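Local coordinates for ribosomal protein uL16 3-hydroxylase (Escherichia coli, PDB 4CCL) that hydroxylates an arginine of ribosomal protein uL16, using iron(II), 2-oxoglutarate and molecular oxygen, at residues Arg107-Met112 and Gln274-Leu279; Tyr129-Ile134 and Asn197-Phe202. All coordinates share one frame; numbering follows the deposited sequence.

Contact 1: residues Arg107-Met112 and Gln274-Leu279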
ATOM      1  N   ARG B 107     -18.515 -12.404  -7.271  1.00 50.11           N
ATOM      2  CA  ARG B 107     -17.977 -13.460  -6.415  1.00 44.25           C
ATOM      3  C   ARG B 107     -17.441 -14.674  -7.181  1.00 48.71           C
ATOM      4  O   ARG B 107     -16.615 -15.422  -6.659  1.00 53.44           O
ATOM      5  CB  ARG B 107     -19.029 -13.907  -5.398  1.00 39.06           C
ATOM      6  CG  ARG B 107     -19.362 -12.857  -4.347  1.00 50.41           C
ATOM      7  CD  ARG B 107     -18.371 -12.882  -3.196  1.00 46.58           C
ATOM      8  NE  ARG B 107     -18.613 -14.009  -2.300  1.00 48.05           N
ATOM      9  CZ  ARG B 107     -17.913 -15.140  -2.305  1.00 46.84           C
ATOM     10  NH1 ARG B 107     -16.913 -15.301  -3.160  1.00 47.77           N
ATOM     11  NH2 ARG B 107     -18.208 -16.107  -1.450  1.00 38.99           N
ATOM     12  N   ILE B 108     -17.901 -14.866  -8.414  1.00 55.21           N
ATOM     13  CA  ILE B 108     -17.487 -16.032  -9.194  1.00 57.14           C
ATOM     14  C   ILE B 108     -16.098 -15.797  -9.788  1.00 52.48           C
ATOM     15  O   ILE B 108     -15.727 -14.661 -10.085  1.00 49.55           O
ATOM     16  CB  ILE B 108     -18.523 -16.396 -10.295  1.00 49.05           C
ATOM     17  CG1 ILE B 108     -18.450 -17.886 -10.635  1.00 57.93           C
ATOM     18  CG2 ILE B 108     -18.337 -15.541 -11.542  1.00 49.93           C
ATOM     19  CD1 ILE B 108     -19.429 -18.323 -11.711  1.00 59.09           C
ATOM     20  N   ASP B 109     -15.317 -16.862  -9.938  1.00 52.09           N
ATOM     21  CA  ASP B 109     -13.954 -16.701 -10.434  1.00 52.27           C
ATOM     22  C   ASP B 109     -13.782 -17.193 -11.865  1.00 54.33           C
ATOM     23  O   ASP B 109     -13.750 -16.387 -12.793  1.00 75.32           O
ATOM     24  CB  ASP B 109     -12.960 -17.420  -9.516  1.00 55.14           C
ATOM     25  CG  ASP B 109     -11.513 -17.121  -9.873  1.00 58.48           C
ATOM     26  OD1 ASP B 109     -11.270 -16.118 -10.575  1.00 58.68           O
ATOM     27  OD2 ASP B 109     -10.618 -17.882  -9.447  1.00 65.40           O
ATOM     28  N   ASP B 110     -13.721 -18.513 -12.033  1.00 51.17           N
ATOM     29  CA  ASP B 110     -13.443 -19.141 -13.324  1.00 49.61           C
ATOM     30  C   ASP B 110     -13.702 -20.648 -13.275  1.00 44.41           C
ATOM     31  O   ASP B 110     -14.063 -21.192 -12.230  1.00 51.06           O
ATOM     32  CB  ASP B 110     -11.991 -18.890 -13.753  1.00 51.37           C
ATOM     33  CG  ASP B 110     -11.807 -17.554 -14.450  1.00 64.05           C
ATOM     34  OD1 ASP B 110     -12.652 -17.202 -15.300  1.00 63.78           O
ATOM     35  OD2 ASP B 110     -10.830 -16.846 -14.129  1.00 65.57           O
ATOM     36  N   LEU B 111     -13.482 -21.312 -14.407  1.00 45.39           N
ATOM     37  CA  LEU B 111     -13.717 -22.747 -14.546  1.00 45.06           C
ATOM     38  C   LEU B 111     -12.393 -23.476 -14.767  1.00 52.04           C
ATOM     39  O   LEU B 111     -11.752 -23.297 -15.804  1.00 53.32           O
ATOM     40  CB  LEU B 111     -14.657 -22.996 -15.735  1.00 48.36           C
ATOM     41  CG  LEU B 111     -15.432 -24.311 -15.921  1.00 50.60           C
ATOM     42  CD1 LEU B 111     -14.540 -25.495 -16.240  1.00 48.23           C
ATOM     43  CD2 LEU B 111     -16.276 -24.614 -14.704  1.00 56.81           C
HETATM   44  N   MSE B 112     -11.989 -24.306 -13.809  1.00 54.09           N
HETATM   45  CA  MSE B 112     -10.776 -25.101 -14.000  1.00 54.31           C
HETATM   46  C   MSE B 112     -11.129 -26.574 -14.204  1.00 55.81           C
HETATM   47  O   MSE B 112     -11.984 -27.118 -13.509  1.00 52.54           O
HETATM   48  CB  MSE B 112      -9.779 -24.899 -12.846  1.00 57.50           C
HETATM   49  CG  MSE B 112      -9.878 -25.895 -11.690  1.00 71.98           C
HETATM   50 SE   MSE B 112      -8.855 -27.549 -11.970  1.00 82.82          SE
HETATM   51  CE  MSE B 112      -9.270 -28.414 -10.278  1.00 51.49           C
ATOM     52  N   GLN B 274     -11.215  -7.053 -12.727  1.00 56.43           N
ATOM     53  CA  GLN B 274     -10.051  -7.725 -13.298  1.00 57.71           C
ATOM     54  C   GLN B 274     -10.072  -9.225 -13.000  1.00 60.80           C
ATOM     55  O   GLN B 274     -10.468  -9.647 -11.913  1.00 65.83           O
ATOM     56  CB  GLN B 274      -8.757  -7.096 -12.774  1.00 59.73           C
ATOM     57  CG  GLN B 274      -7.997  -6.286 -13.813  1.00 69.38           C
ATOM     58  CD  GLN B 274      -7.100  -5.231 -13.192  1.00 77.82           C
ATOM     59  OE1 GLN B 274      -5.960  -5.044 -13.615  1.00 87.87           O
ATOM     60  NE2 GLN B 274      -7.616  -4.530 -12.189  1.00 75.11           N
ATOM     61  N   SER B 275      -9.649 -10.024 -13.974  1.00 57.97           N
ATOM     62  CA  SER B 275      -9.628 -11.477 -13.827  1.00 64.04           C
ATOM     63  C   SER B 275      -8.318 -11.981 -13.219  1.00 69.02           C
ATOM     64  O   SER B 275      -7.243 -11.456 -13.514  1.00 73.20           O
ATOM     65  CB  SER B 275      -9.878 -12.157 -15.176  1.00 65.84           C
ATOM     66  OG  SER B 275      -9.851 -13.568 -15.053  1.00 72.79           O
ATOM     67  N   ARG B 276      -8.417 -13.005 -12.377  1.00 70.41           N
ATOM     68  CA  ARG B 276      -7.246 -13.592 -11.733  1.00 72.79           C
ATOM     69  C   ARG B 276      -6.390 -14.404 -12.703  1.00 70.42           C
ATOM     70  O   ARG B 276      -5.255 -14.761 -12.386  1.00 72.41           O
ATOM     71  CB  ARG B 276      -7.662 -14.461 -10.541  1.00 76.17           C
ATOM     72  CG  ARG B 276      -8.110 -13.671  -9.316  1.00 80.30           C
ATOM     73  CD  ARG B 276      -8.633 -14.576  -8.204  1.00 87.37           C
ATOM     74  NE  ARG B 276      -7.594 -15.423  -7.620  1.00 95.94           N
ATOM     75  CZ  ARG B 276      -7.433 -16.713  -7.899  1.00103.85           C
ATOM     76  NH1 ARG B 276      -8.244 -17.315  -8.758  1.00105.21           N
ATOM     77  NH2 ARG B 276      -6.461 -17.402  -7.316  1.00105.49           N
ATOM     78  N   HIS B 277      -6.931 -14.694 -13.883  1.00 71.84           N
ATOM     79  CA  HIS B 277      -6.180 -15.414 -14.906  1.00 72.63           C
ATOM     80  C   HIS B 277      -6.107 -14.618 -16.205  1.00 70.99           C
ATOM     81  O   HIS B 277      -6.915 -13.718 -16.439  1.00 75.95           O
ATOM     82  CB  HIS B 277      -6.799 -16.788 -15.170  1.00 74.73           C
ATOM     83  CG  HIS B 277      -6.950 -17.630 -13.940  1.00 74.75           C
ATOM     84  ND1 HIS B 277      -8.163 -17.801 -13.305  1.00 73.94           N
ATOM     85  CD2 HIS B 277      -6.048 -18.341 -13.231  1.00 80.57           C
ATOM     86  CE1 HIS B 277      -7.997 -18.586 -12.257  1.00 80.62           C
ATOM     87  NE2 HIS B 277      -6.725 -18.929 -12.186  1.00 85.08           N
ATOM     88  N   GLU B 278      -5.138 -14.961 -17.048  1.00 68.65           N
ATOM     89  CA  GLU B 278      -4.927 -14.256 -18.307  1.00 71.65           C
ATOM     90  C   GLU B 278      -6.078 -14.476 -19.289  1.00 72.69           C
ATOM     91  O   GLU B 278      -6.451 -15.613 -19.589  1.00 74.46           O
ATOM     92  CB  GLU B 278      -3.602 -14.692 -18.937  1.00 81.24           C
ATOM     93  CG  GLU B 278      -3.278 -14.000 -20.250  1.00 92.41           C
ATOM     94  CD  GLU B 278      -1.863 -14.272 -20.722  1.00105.44           C
ATOM     95  OE1 GLU B 278      -1.569 -15.426 -21.099  1.00107.06           O
ATOM     96  OE2 GLU B 278      -1.045 -13.327 -20.717  1.00113.37           O
ATOM     97  N   LEU B 279      -6.645 -13.375 -19.772  1.00 72.16           N
ATOM     98  CA  LEU B 279      -7.667 -13.413 -20.813  1.00 67.43           C
ATOM     99  C   LEU B 279      -7.041 -13.718 -22.176  1.00 69.39           C
ATOM    100  O   LEU B 279      -5.843 -13.521 -22.373  1.00 70.37           O
ATOM    101  CB  LEU B 279      -8.440 -12.086 -20.874  1.00 63.69           C
ATOM    102  CG  LEU B 279      -9.442 -11.761 -19.755  1.00 65.93           C
ATOM    103  CD1 LEU B 279     -10.349 -12.952 -19.473  1.00 64.28           C
ATOM    104  CD2 LEU B 279      -8.762 -11.277 -18.477  1.00 71.18           C
TER
HETATM  105  O   HOH W   1     -11.629 -14.082 -12.153  1.00 60.37           O
HETATM  106  O   HOH W   2     -12.629 -14.326 -14.705  1.00 59.33           O
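D109 and D110, at the start of strand 108-116 in the JmjC β-sheet, meet S275, R276 and H277 of the loop that follows helix 263-272, in the part of the chain related to winged-helix domains. Neighbouring strand residues normally point to opposite faces, yet both aspartates turn toward this loop. The break in strand geometry at D109 (psi -76°), together with backbone bonds from both residues to G201, is consistent with a classic β bulge, which brings two carboxylates to one side. Each carboxylate then finds its own nitrogen partner. CG of D109 is anti to the backbone N (chi1 -172°), and D109 OD2 forms a salt bridge with R276 NH1 at 2.5 Å. The two side chains cross at about a right angle, and the oxygen lies near the edge of the guanidinium. A long, charged arginine suits an exposed position, since its guanidinium can reach the buried carboxylate of D109. The R276 side chain is still about 10 Å from that of the iron ligand D127. D110 OD2 instead accepts a nearly straight hydrogen bond from H277 ND1 (3.0 Å, 172°). The oxygen sits almost in the imidazole plane, although the N-H approaches the anti side of the carboxylate from somewhat outside its plane. A phenylalanine in place of H277 would probably leave D110 OD2 without this donor, weakening the loop's hold on the bulge. The other oxygen of D110 is held by N87, with a weak bond from H88 of helix 86-89, so the aspartate joins three parts of the chain. Water fills in beside these direct contacts: one molecule lies 2.6 Å from D109 OD1 and takes a weak bond from R276 N, and a second bridges D110 OD1 and S275 OG, 2.9 Å from each.

Contact 2: residues Tyr129-Ile134 and Asn197-Phe202; sequences YDVFII and NYSVGF
F132 and V200 form a hydrogen-bonded antiparallel pair in the double-stranded β-helix of the JmjC fold: F132 N donates to V200 O and V200 N to F132 O, each at 2.9 Å. The same ladder repeats at I134 and Y198, and it frays beyond G201, where F202 N makes a weak bond to D130 O at 3.2 Å. F132, I134, Y198 and V200 line one face of this ladder. I134 CD1 touches V200 CG2 at 4.0 Å. F132 CG is anti to the carbonyl carbon (chi1 -72°), and the F202 ring reaches across to the F132 ring, rim to rim with planes at 55°, F202 CE1 lying in the plane of the F132 ring and 3.5 Å from F132 CD1. Further out, F12, F100 and Y180 pack round F132, and W17 meets F202 edge to face, so the two rings continue into an aromatic cluster. The opposite face carries V131, I133 and S199, with G201 adding no side chain; V131 CG2 rests on S199 CB at 3.8 Å. Beyond them, I133 CG2 lies 3.4 Å from N197 OD1, the oxygen that accepts from R140 and W142, while N197 ND2 bonds Q135. R140 and S114, both close to N197, are inferred substrate-binding residues. Apolar packing round F132, V200 and I134 thus gives way to a polar cluster at N197, consistent with a second-shell role for N197 in setting R140.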
ATOM      1  N   TYR B 129     -11.859 -20.677  -0.696  1.00 54.79           N
ATOM      2  CA  TYR B 129     -13.000 -20.260  -1.499  1.00 49.85           C
ATOM      3  C   TYR B 129     -14.036 -21.362  -1.705  1.00 51.30           C
ATOM      4  O   TYR B 129     -13.735 -22.551  -1.578  1.00 56.34           O
ATOM      5  CB  TYR B 129     -12.516 -19.756  -2.855  1.00 48.69           C
ATOM      6  CG  TYR B 129     -11.355 -18.792  -2.763  1.00 57.59           C
ATOM      7  CD1 TYR B 129     -11.566 -17.447  -2.490  1.00 50.21           C
ATOM      8  CD2 TYR B 129     -10.047 -19.229  -2.943  1.00 62.91           C
ATOM      9  CE1 TYR B 129     -10.506 -16.564  -2.401  1.00 54.14           C
ATOM     10  CE2 TYR B 129      -8.985 -18.356  -2.856  1.00 63.04           C
ATOM     11  CZ  TYR B 129      -9.218 -17.025  -2.585  1.00 61.53           C
ATOM     12  OH  TYR B 129      -8.157 -16.156  -2.500  1.00 63.18           O
ATOM     13  N   ASP B 130     -15.259 -20.947  -2.024  1.00 48.21           N
ATOM     14  CA  ASP B 130     -16.325 -21.873  -2.371  1.00 48.21           C
ATOM     15  C   ASP B 130     -16.019 -22.490  -3.727  1.00 50.62           C
ATOM     16  O   ASP B 130     -15.364 -21.871  -4.565  1.00 55.08           O
ATOM     17  CB  ASP B 130     -17.662 -21.139  -2.440  1.00 42.59           C
ATOM     18  CG  ASP B 130     -17.962 -20.351  -1.181  1.00 49.52           C
ATOM     19  OD1 ASP B 130     -17.471 -19.206  -1.064  1.00 53.90           O
ATOM     20  OD2 ASP B 130     -18.684 -20.878  -0.308  1.00 47.03           O
ATOM     21  N   VAL B 131     -16.487 -23.713  -3.942  1.00 43.98           N
ATOM     22  CA  VAL B 131     -16.300 -24.368  -5.229  1.00 38.14           C
ATOM     23  C   VAL B 131     -17.450 -25.323  -5.540  1.00 37.13           C
ATOM     24  O   VAL B 131     -18.010 -25.950  -4.637  1.00 50.18           O
ATOM     25  CB  VAL B 131     -14.936 -25.111  -5.296  1.00 47.39           C
ATOM     26  CG1 VAL B 131     -14.910 -26.300  -4.345  1.00 45.50           C
ATOM     27  CG2 VAL B 131     -14.620 -25.548  -6.725  1.00 46.09           C
ATOM     28  N   PHE B 132     -17.822 -25.405  -6.814  1.00 40.15           N
ATOM     29  CA  PHE B 132     -18.741 -26.441  -7.266  1.00 40.02           C
ATOM     30  C   PHE B 132     -17.955 -27.412  -8.133  1.00 45.41           C
ATOM     31  O   PHE B 132     -17.384 -27.016  -9.146  1.00 47.35           O
ATOM     32  CB  PHE B 132     -19.895 -25.843  -8.073  1.00 40.68           C
ATOM     33  CG  PHE B 132     -20.893 -25.086  -7.244  1.00 41.01           C
ATOM     34  CD1 PHE B 132     -20.701 -23.744  -6.961  1.00 48.20           C
ATOM     35  CD2 PHE B 132     -22.032 -25.712  -6.762  1.00 36.91           C
ATOM     36  CE1 PHE B 132     -21.619 -23.043  -6.205  1.00 44.94           C
ATOM     37  CE2 PHE B 132     -22.954 -25.016  -6.004  1.00 39.21           C
ATOM     38  CZ  PHE B 132     -22.747 -23.679  -5.726  1.00 37.02           C
ATOM     39  N   ILE B 133     -17.911 -28.681  -7.743  1.00 41.86           N
ATOM     40  CA  ILE B 133     -17.157 -29.654  -8.522  1.00 46.48           C
ATOM     41  C   ILE B 133     -18.093 -30.571  -9.303  1.00 50.96           C
ATOM     42  O   ILE B 133     -18.794 -31.404  -8.732  1.00 49.85           O
ATOM     43  CB  ILE B 133     -16.207 -30.482  -7.641  1.00 47.33           C
ATOM     44  CG1 ILE B 133     -15.285 -29.552  -6.847  1.00 39.63           C
ATOM     45  CG2 ILE B 133     -15.400 -31.440  -8.497  1.00 48.61           C
ATOM     46  CD1 ILE B 133     -14.431 -30.258  -5.809  1.00 40.42           C
ATOM     47  N   ILE B 134     -18.082 -30.405 -10.620  1.00 46.35           N
ATOM     48  CA  ILE B 134     -18.986 -31.108 -11.517  1.00 43.51           C
ATOM     49  C   ILE B 134     -18.322 -32.347 -12.100  1.00 50.55           C
ATOM     50  O   ILE B 134     -17.267 -32.260 -12.728  1.00 52.20           O
ATOM     51  CB  ILE B 134     -19.412 -30.197 -12.686  1.00 39.52           C
ATOM     52  CG1 ILE B 134     -19.986 -28.881 -12.160  1.00 38.50           C
ATOM     53  CG2 ILE B 134     -20.416 -30.905 -13.583  1.00 42.90           C
ATOM     54  CD1 ILE B 134     -20.062 -27.785 -13.206  1.00 41.49           C
ATOM     55  N   ASN B 197     -13.290 -33.517 -14.341  1.00 49.09           N
ATOM     56  CA  ASN B 197     -13.950 -32.710 -13.323  1.00 48.41           C
ATOM     57  C   ASN B 197     -13.912 -31.231 -13.671  1.00 51.08           C
ATOM     58  O   ASN B 197     -12.890 -30.714 -14.134  1.00 54.87           O
ATOM     59  CB  ASN B 197     -13.319 -32.943 -11.947  1.00 47.57           C
ATOM     60  CG  ASN B 197     -13.989 -34.067 -11.180  1.00 53.31           C
ATOM     61  OD1 ASN B 197     -13.902 -34.133  -9.954  1.00 59.86           O
ATOM     62  ND2 ASN B 197     -14.666 -34.956 -11.899  1.00 54.38           N
ATOM     63  N   TYR B 198     -15.032 -30.554 -13.441  1.00 49.74           N
ATOM     64  CA  TYR B 198     -15.139 -29.144 -13.768  1.00 44.51           C
ATOM     65  C   TYR B 198     -15.420 -28.356 -12.506  1.00 47.98           C
ATOM     66  O   TYR B 198     -16.519 -28.401 -11.962  1.00 47.64           O
ATOM     67  CB  TYR B 198     -16.269 -28.924 -14.774  1.00 39.69           C
ATOM     68  CG  TYR B 198     -16.169 -29.806 -15.992  1.00 46.42           C
ATOM     69  CD1 TYR B 198     -16.627 -31.119 -15.961  1.00 43.53           C
ATOM     70  CD2 TYR B 198     -15.605 -29.334 -17.169  1.00 47.37           C
ATOM     71  CE1 TYR B 198     -16.531 -31.935 -17.066  1.00 41.45           C
ATOM     72  CE2 TYR B 198     -15.507 -30.143 -18.285  1.00 50.61           C
ATOM     73  CZ  TYR B 198     -15.972 -31.443 -18.225  1.00 51.92           C
ATOM     74  OH  TYR B 198     -15.876 -32.257 -19.326  1.00 54.82           O
ATOM     75  N   SER B 199     -14.432 -27.587 -12.071  1.00 48.25           N
ATOM     76  CA  SER B 199     -14.564 -26.808 -10.857  1.00 46.56           C
ATOM     77  C   SER B 199     -14.926 -25.365 -11.177  1.00 49.40           C
ATOM     78  O   SER B 199     -14.149 -24.640 -11.812  1.00 56.93           O
ATOM     79  CB  SER B 199     -13.277 -26.881 -10.029  1.00 45.19           C
ATOM     80  OG  SER B 199     -13.022 -28.212  -9.607  1.00 51.24           O
ATOM     81  N   VAL B 200     -16.112 -24.962 -10.734  1.00 42.28           N
ATOM     82  CA  VAL B 200     -16.524 -23.578 -10.834  1.00 39.91           C
ATOM     83  C   VAL B 200     -16.070 -22.977  -9.528  1.00 36.19           C
ATOM     84  O   VAL B 200     -16.606 -23.298  -8.460  1.00 42.00           O
ATOM     85  CB  VAL B 200     -18.053 -23.440 -10.903  1.00 46.49           C
ATOM     86  CG1 VAL B 200     -18.449 -21.971 -11.001  1.00 45.44           C
ATOM     87  CG2 VAL B 200     -18.617 -24.233 -12.067  1.00 46.16           C
ATOM     88  N   GLY B 201     -15.069 -22.111  -9.621  1.00 38.48           N
ATOM     89  CA  GLY B 201     -14.441 -21.547  -8.448  1.00 37.78           C
ATOM     90  C   GLY B 201     -14.999 -20.184  -8.122  1.00 42.12           C
ATOM     91  O   GLY B 201     -15.600 -19.523  -8.969  1.00 45.64           O
ATOM     92  N   PHE B 202     -14.783 -19.760  -6.886  1.00 45.52           N
ATOM     93  CA  PHE B 202     -15.230 -18.449  -6.446  1.00 42.98           C
ATOM     94  C   PHE B 202     -14.077 -17.686  -5.815  1.00 49.07           C
ATOM     95  O   PHE B 202     -13.035 -18.261  -5.500  1.00 66.40           O
ATOM     96  CB  PHE B 202     -16.419 -18.571  -5.489  1.00 37.43           C
ATOM     97  CG  PHE B 202     -17.704 -18.952  -6.172  1.00 44.79           C
ATOM     98  CD1 PHE B 202     -17.944 -20.263  -6.543  1.00 40.46           C
ATOM     99  CD2 PHE B 202     -18.664 -17.994  -6.454  1.00 42.00           C
ATOM    100  CE1 PHE B 202     -19.117 -20.614  -7.175  1.00 34.63           C
ATOM    101  CE2 PHE B 202     -19.841 -18.339  -7.086  1.00 37.13           C
ATOM    102  CZ  PHE B 202     -20.067 -19.652  -7.448  1.00 35.59           C
TER

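How the contacts relate
Both contacts reach the main β-sheet, where strand 195-202 lies between strands 131-135 and 108-116. Contact 2 is a buried pairing of neighbouring strands, carried by regular backbone bonds and apolar packing. Contact 1 is only partly buried and depends on a salt bridge, a histidine-carboxylate hydrogen bond and water, as suits a loop resting against a sheet. They meet directly: D109 N lies 2.8 Å from G201 O and M112 O lies 2.9 Å from S199 N, both probable hydrogen bonds, while L111 packs on V200. A salt bridge from R107 to D130 also links their ends. Contact 2 therefore belongs within the JmjC fold, whereas contact 1 joins that fold to the C-terminal part of the chain.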